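Local coordinates for rhamnose ABC transporter, rhamnose-binding protein (Actinomyces odontolyticus ATCC 17982, PDB 5BQ3), which probably binds a sugar, most likely rhamnose, and delivers it to an ABC transporter for uptake, at residues Thr140-Val145 / Lys172-Glu177; Ser134-Ile139 / Gly317-Phe322; Gly85-Val90 / Ala284-Ala289. One frame throughout, in Å; residues are numbered along the deposited sequence.

Contact 1. Residues Thr140-Val145 / Lys172-Glu177; sequences TMLDMV and KFMEDE
Met-141 and Met-174, both present as selenomethionine, are bent at their last torsion with opposite signs, chi3 -71° in Met-141 and 65° in Met-174, and this turns the methyl of the first across the selenium of the second. The pair belongs to the alpha/beta lobe of a type I periplasmic binding protein, where helix 134-149 and helix 165-180, separated in the chain by strand 153-159, pack against each other. Their short segments cross at -55° with axes 10.5 Å apart, and the case illustrates how apolar side chains bridge two helices whose axes lie this far apart. CE of Met-141 meets SE of Met-174 at 3.8 Å, the two side chains crossing at about a right angle. Leu-142 takes the other approach: it slides past Met-174 in the opposite direction, with CG of Leu-142 3.9 Å from CG of Met-174 and CD2 of Leu-142 3.8 Å from the terminal CE of Met-174. On the sheet side, Met-141 and Val-145 also rest on Val-220 of strand 218-221. Glu-177 contributes only the aliphatic base of its side chain, while its carboxylate turns to Lys-135 in a salt bridge and to Asn-181 in a hydrogen bond. At that base, CD1 of Leu-142 meets CB of Glu-177 at 3.6 Å.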
# COMPACT_ATOMS: atom_id res chain seq x y z
N THR A 140 7.79 -7.55 -8.57
CA THR A 140 7.60 -8.50 -7.46
C THR A 140 6.64 -9.61 -7.90
O THR A 140 6.98 -10.79 -7.74
CB THR A 140 7.10 -7.77 -6.20
OG1 THR A 140 8.03 -6.74 -5.88
CG2 THR A 140 6.92 -8.70 -5.00
N MSE A 141 5.49 -9.24 -8.50
CA MSE A 141 4.48 -10.17 -8.99
C MSE A 141 5.01 -11.06 -10.12
O MSE A 141 4.84 -12.28 -10.04
CB MSE A 141 3.23 -9.42 -9.43
CG MSE A 141 2.50 -8.82 -8.24
SE MSE A 141 0.69 -8.37 -8.62
CE MSE A 141 1.00 -6.80 -9.81
N LEU A 142 5.71 -10.48 -11.12
CA LEU A 142 6.32 -11.25 -12.22
C LEU A 142 7.39 -12.21 -11.70
O LEU A 142 7.51 -13.31 -12.23
CB LEU A 142 6.95 -10.32 -13.26
CG LEU A 142 6.00 -9.60 -14.21
CD1 LEU A 142 6.69 -8.43 -14.85
CD2 LEU A 142 5.45 -10.54 -15.27
N ASP A 143 8.15 -11.81 -10.65
CA ASP A 143 9.19 -12.63 -10.02
C ASP A 143 8.59 -13.86 -9.35
O ASP A 143 9.15 -14.94 -9.47
CB ASP A 143 9.99 -11.81 -8.99
CG ASP A 143 11.22 -11.09 -9.52
OD1 ASP A 143 11.34 -10.96 -10.76
OD2 ASP A 143 12.05 -10.64 -8.70
N MSE A 144 7.45 -13.69 -8.64
CA MSE A 144 6.72 -14.76 -7.95
C MSE A 144 6.08 -15.71 -8.96
O MSE A 144 6.11 -16.92 -8.75
CB MSE A 144 5.64 -14.18 -7.01
CG MSE A 144 6.23 -13.36 -5.85
SE MSE A 144 4.94 -12.78 -4.52
CE MSE A 144 3.77 -11.69 -5.62
N VAL A 145 5.52 -15.16 -10.07
CA VAL A 145 4.90 -15.94 -11.15
C VAL A 145 5.95 -16.83 -11.79
O VAL A 145 5.82 -18.05 -11.75
CB VAL A 145 4.18 -15.05 -12.20
CG1 VAL A 145 3.67 -15.88 -13.37
CG2 VAL A 145 3.05 -14.28 -11.58
N LYS A 172 0.09 -2.76 -16.84
CA LYS A 172 0.83 -2.13 -17.94
C LYS A 172 2.35 -2.33 -17.77
O LYS A 172 3.01 -2.70 -18.73
CB LYS A 172 0.48 -0.63 -18.08
CG LYS A 172 1.20 0.12 -19.21
CD LYS A 172 0.79 -0.30 -20.62
CE LYS A 172 1.72 0.27 -21.66
NZ LYS A 172 1.51 -0.34 -22.99
N PHE A 173 2.88 -2.13 -16.54
CA PHE A 173 4.31 -2.35 -16.25
C PHE A 173 4.66 -3.83 -16.43
O PHE A 173 5.73 -4.14 -16.97
CB PHE A 173 4.69 -1.87 -14.84
CG PHE A 173 4.88 -0.38 -14.65
CD1 PHE A 173 5.89 0.30 -15.32
CD2 PHE A 173 4.11 0.32 -13.72
CE1 PHE A 173 6.08 1.67 -15.12
CE2 PHE A 173 4.31 1.69 -13.52
CZ PHE A 173 5.29 2.36 -14.23
N MSE A 174 3.74 -4.73 -16.03
CA MSE A 174 3.88 -6.18 -16.18
C MSE A 174 3.97 -6.58 -17.65
O MSE A 174 4.89 -7.31 -18.02
CB MSE A 174 2.71 -6.91 -15.50
CG MSE A 174 2.97 -7.21 -14.03
SE MSE A 174 1.58 -8.32 -13.25
CE MSE A 174 1.85 -9.97 -14.27
N GLU A 175 3.05 -6.05 -18.50
CA GLU A 175 2.98 -6.31 -19.94
C GLU A 175 4.22 -5.78 -20.67
O GLU A 175 4.70 -6.43 -21.59
CB GLU A 175 1.71 -5.68 -20.54
CG GLU A 175 0.43 -6.44 -20.19
CD GLU A 175 -0.86 -5.82 -20.69
OE1 GLU A 175 -1.20 -4.70 -20.23
OE2 GLU A 175 -1.55 -6.47 -21.50
N ASP A 176 4.75 -4.61 -20.24
CA ASP A 176 5.95 -3.98 -20.80
C ASP A 176 7.21 -4.81 -20.49
O ASP A 176 8.08 -4.92 -21.35
CB ASP A 176 6.12 -2.55 -20.25
CG ASP A 176 5.09 -1.53 -20.72
OD1 ASP A 176 4.49 -1.73 -21.80
OD2 ASP A 176 4.91 -0.51 -20.01
N GLU A 177 7.29 -5.37 -19.27
CA GLU A 177 8.41 -6.18 -18.80
C GLU A 177 8.46 -7.54 -19.50
O GLU A 177 9.55 -8.04 -19.77
CB GLU A 177 8.33 -6.38 -17.28
CG GLU A 177 8.81 -5.20 -16.46
CD GLU A 177 10.31 -4.99 -16.38
OE1 GLU A 177 11.07 -5.98 -16.47
OE2 GLU A 177 10.73 -3.82 -16.18

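Contact 2. Residues Ser134-Ile139 / Gly317-Phe322; sequences SKQVAI and GDPVRF
The amide of Gln-136 and the carboxylate of Asp-318 meet with their planes turned 42° apart, and OD1 of Asp-318 approaches CG of Gln-136 (3.4 Å) more closely than either polar end of the amide. With NE2 of Gln-136 4.1 Å from OD1 of Asp-318, the two groups touch without a hydrogen bond. Farther along, the ring of Phe-322 carries CG1 of Val-320 over one face, displaced toward the rim; Tyr-330 meets this ring edge-to-face, and Phe-266 also packs against it. The Gln-136 chain reaches Asp-318 by leaving with CG opposite the backbone N (chi1 -159°) and then bending at chi2. Segment 317-322 illustrates how the two lobes of a type I binding protein are joined by connecting segments that pass from one lobe to the other: it leads from strand 313-315, at the border of one lobe's sheet, to strand 320-322, which pairs with strand 266-268, and on the way brushes the start of helix 134-149. Pro-319 supplies the apolar part of the contact. CD of Pro-319 lies 3.8 Å from CG of Gln-136, the side chains crossing at about a right angle. CG of Pro-319 faces the next residue of the helix, 4.1 Å from CA of Val-137 and 4.3 Å from CG2 of Val-137.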
# COMPACT_ATOMS: atom_id res chain seq x y z
N SER A 134 5.14 1.78 -7.92
CA SER A 134 4.27 1.11 -8.90
C SER A 134 4.98 0.04 -9.74
O SER A 134 4.50 -1.10 -9.79
CB SER A 134 3.63 2.14 -9.82
OG SER A 134 2.41 1.66 -10.36
N LYS A 135 6.13 0.37 -10.37
CA LYS A 135 6.91 -0.55 -11.21
C LYS A 135 7.49 -1.72 -10.38
O LYS A 135 7.66 -2.82 -10.92
CB LYS A 135 8.04 0.20 -11.93
CG LYS A 135 8.67 -0.57 -13.09
CD LYS A 135 9.90 0.14 -13.64
CE LYS A 135 10.75 -0.75 -14.51
NZ LYS A 135 10.15 -0.96 -15.86
N GLN A 136 7.77 -1.49 -9.08
CA GLN A 136 8.32 -2.51 -8.19
C GLN A 136 7.26 -3.55 -7.83
O GLN A 136 7.61 -4.71 -7.64
CB GLN A 136 8.93 -1.89 -6.93
CG GLN A 136 9.95 -2.78 -6.21
CD GLN A 136 11.11 -3.21 -7.08
OE1 GLN A 136 11.83 -2.40 -7.67
NE2 GLN A 136 11.32 -4.52 -7.17
N VAL A 137 5.98 -3.14 -7.75
CA VAL A 137 4.85 -4.05 -7.46
C VAL A 137 4.75 -5.08 -8.60
O VAL A 137 4.67 -6.28 -8.34
CB VAL A 137 3.52 -3.28 -7.24
CG1 VAL A 137 2.34 -4.25 -7.04
CG2 VAL A 137 3.62 -2.32 -6.08
N ALA A 138 4.81 -4.59 -9.85
CA ALA A 138 4.75 -5.36 -11.08
C ALA A 138 5.90 -6.35 -11.19
O ALA A 138 5.69 -7.48 -11.62
CB ALA A 138 4.75 -4.43 -12.27
N ILE A 139 7.12 -5.92 -10.79
CA ILE A 139 8.35 -6.73 -10.83
C ILE A 139 8.22 -7.87 -9.81
O ILE A 139 8.46 -9.03 -10.17
CB ILE A 139 9.61 -5.84 -10.61
CG1 ILE A 139 9.94 -5.06 -11.90
CG2 ILE A 139 10.83 -6.66 -10.14
CD1 ILE A 139 10.81 -3.81 -11.72
N GLY A 317 9.75 1.10 0.93
CA GLY A 317 10.59 0.00 0.45
C GLY A 317 9.94 -0.89 -0.59
O GLY A 317 8.90 -0.54 -1.15
N ASP A 318 10.57 -2.04 -0.86
CA ASP A 318 10.08 -3.04 -1.81
C ASP A 318 8.90 -3.82 -1.21
O ASP A 318 8.86 -3.95 0.02
CB ASP A 318 11.22 -4.01 -2.23
CG ASP A 318 12.39 -3.38 -2.96
OD1 ASP A 318 12.18 -2.41 -3.72
OD2 ASP A 318 13.52 -3.91 -2.84
N PRO A 319 7.94 -4.33 -2.02
CA PRO A 319 6.81 -5.07 -1.43
C PRO A 319 7.26 -6.27 -0.58
O PRO A 319 8.24 -6.94 -0.91
CB PRO A 319 6.00 -5.53 -2.65
CG PRO A 319 6.38 -4.60 -3.73
CD PRO A 319 7.81 -4.25 -3.49
N VAL A 320 6.55 -6.50 0.54
CA VAL A 320 6.83 -7.60 1.47
C VAL A 320 6.20 -8.88 0.91
O VAL A 320 5.01 -8.91 0.61
CB VAL A 320 6.33 -7.29 2.92
CG1 VAL A 320 6.51 -8.49 3.85
CG2 VAL A 320 7.03 -6.06 3.50
N ARG A 321 7.02 -9.93 0.75
CA ARG A 321 6.57 -11.23 0.25
C ARG A 321 6.16 -12.11 1.42
O ARG A 321 6.92 -12.25 2.38
CB ARG A 321 7.66 -11.92 -0.59
CG ARG A 321 7.90 -11.28 -1.95
CD ARG A 321 8.80 -12.14 -2.79
NE ARG A 321 9.46 -11.36 -3.82
CZ ARG A 321 10.16 -11.87 -4.83
NH1 ARG A 321 10.29 -13.19 -4.95
NH2 ARG A 321 10.74 -11.08 -5.72
N PHE A 322 4.94 -12.67 1.35
CA PHE A 322 4.39 -13.52 2.40
C PHE A 322 4.27 -14.96 1.93
O PHE A 322 3.70 -15.24 0.88
CB PHE A 322 3.02 -13.00 2.87
CG PHE A 322 2.99 -11.57 3.35
CD1 PHE A 322 2.75 -10.52 2.47
CD2 PHE A 322 3.17 -11.27 4.70
CE1 PHE A 322 2.72 -9.20 2.92
CE2 PHE A 322 3.14 -9.94 5.14
CZ PHE A 322 2.92 -8.92 4.25

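Contact 3. Residues Gly85-Val90 / Ala284-Ala289; sequences GTNVLV and ALDSGA
The last turn of helix 271-287 packs on the entrance to strand 88-91, within the six-stranded parallel sheet of one lobe of this type I binding-protein fold, and Asp-286 is the residue that meets both Asn-87 and Val-88. The arrangement exemplifies the alpha/beta sandwich principle that helices cover a sheet through side chains projecting from its face, here with a carboxylate at the N-terminal end of an inner strand. The nearest CA atoms, those of Val-88 and Asp-286, are 7.0 Å apart. A chi1 of -155° swings the carboxylate away from the amide N of Asp-286 and out toward the strand. OD2 of Asp-286 then lies 3.5 Å from CB of Asn-87, and CB of Asp-286 lies 3.8 Å from the CG2 methyl of Val-88, the two side chains crossing at a slant. No hydrogen bond joins the segments. The polar ends find partners elsewhere: OD2 of Asp-286 accepts from NE2 of Gln-28, and OD1 of Asn-87 accepts from the backbone N of Ser-29, at the start of the adjoining strand 29-33. Around them, Asp-286 also packs on Lys-112 of strand 112-116, and Val-88 on Ile-30 of strand 29-33. CG of Asp-286 is 3.8 Å from CG2 of Val-88, and the same OD2 of Asp-286 also lies 3.7 Å from CG2 of Val-88.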
# COMPACT_ATOMS: atom_id res chain seq x y z
N GLY A 85 -3.45 24.29 17.10
CA GLY A 85 -2.05 24.63 16.87
C GLY A 85 -1.14 23.43 16.77
O GLY A 85 -0.04 23.43 17.34
N THR A 86 -1.57 22.39 16.02
CA THR A 86 -0.80 21.16 15.79
C THR A 86 0.37 21.50 14.87
O THR A 86 0.19 22.23 13.89
CB THR A 86 -1.71 20.05 15.25
OG1 THR A 86 -2.82 19.87 16.14
CG2 THR A 86 -0.99 18.72 15.08
N ASN A 87 1.57 20.99 15.20
CA ASN A 87 2.79 21.27 14.45
C ASN A 87 2.99 20.32 13.27
O ASN A 87 3.43 20.78 12.22
CB ASN A 87 4.00 21.22 15.39
CG ASN A 87 3.90 22.18 16.54
OD1 ASN A 87 3.55 21.80 17.67
ND2 ASN A 87 4.13 23.45 16.28
N VAL A 88 2.70 19.02 13.45
CA VAL A 88 2.87 18.01 12.40
C VAL A 88 1.53 17.31 12.16
O VAL A 88 0.91 16.80 13.10
CB VAL A 88 3.99 16.98 12.71
CG1 VAL A 88 4.17 15.99 11.56
CG2 VAL A 88 5.31 17.66 13.04
N LEU A 89 1.09 17.26 10.89
CA LEU A 89 -0.15 16.60 10.50
C LEU A 89 0.14 15.49 9.48
O LEU A 89 0.66 15.76 8.40
CB LEU A 89 -1.15 17.62 9.93
CG LEU A 89 -2.62 17.23 10.06
CD1 LEU A 89 -3.18 17.70 11.39
CD2 LEU A 89 -3.43 17.81 8.93
N VAL A 90 -0.17 14.24 9.86
CA VAL A 90 0.02 13.06 9.01
C VAL A 90 -1.37 12.58 8.58
O VAL A 90 -2.18 12.22 9.44
CB VAL A 90 0.87 11.95 9.70
CG1 VAL A 90 1.25 10.87 8.71
CG2 VAL A 90 2.12 12.53 10.36
N ALA A 284 11.42 15.50 11.03
CA ALA A 284 12.57 16.04 10.29
C ALA A 284 12.24 17.40 9.66
O ALA A 284 13.10 18.28 9.66
CB ALA A 284 13.00 15.05 9.22
N LEU A 285 11.01 17.57 9.14
CA LEU A 285 10.54 18.82 8.53
C LEU A 285 10.32 19.90 9.60
O LEU A 285 10.65 21.07 9.36
CB LEU A 285 9.22 18.59 7.76
CG LEU A 285 9.32 17.89 6.39
CD1 LEU A 285 8.01 17.22 6.04
CD2 LEU A 285 9.70 18.87 5.30
N ASP A 286 9.76 19.51 10.75
CA ASP A 286 9.44 20.40 11.87
C ASP A 286 10.69 20.87 12.62
O ASP A 286 10.71 22.01 13.08
CB ASP A 286 8.48 19.69 12.84
CG ASP A 286 7.62 20.61 13.67
OD1 ASP A 286 7.19 21.67 13.14
OD2 ASP A 286 7.30 20.25 14.81
N SER A 287 11.71 20.00 12.77
CA SER A 287 12.96 20.34 13.45
C SER A 287 13.84 21.26 12.60
O SER A 287 14.61 22.05 13.15
CB SER A 287 13.74 19.08 13.83
OG SER A 287 14.07 18.31 12.68
N GLY A 288 13.70 21.15 11.28
CA GLY A 288 14.45 21.95 10.31
C GLY A 288 15.60 21.21 9.66
O GLY A 288 16.44 21.84 9.01
N ALA A 289 15.65 19.87 9.83
CA ALA A 289 16.69 19.00 9.27
C ALA A 289 16.59 18.92 7.74
O ALA A 289 17.62 18.82 7.07
CB ALA A 289 16.57 17.60 9.87

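From the N terminus the chain first meets 85-90, the opening end of contact 3, then 134-139 and 140-145, adjacent on helix 134-149. Contact 1, completed at 172-177, is the first to close a loop; this short loop stays within one lobe and lies inside both larger loops. Contact 3 closes next at 284-289, within the other lobe, and contact 2 last at 317-322, so that these two loops cross. Contacts 1 and 2 adjoin: Phe-173 packs on Ala-138, and Thr-140 packs on Pro-319. Contact 3 stands apart, its centre about 38 Å from that of contact 1, across the middle of the chain; contact 2 lies on the passage between the lobes.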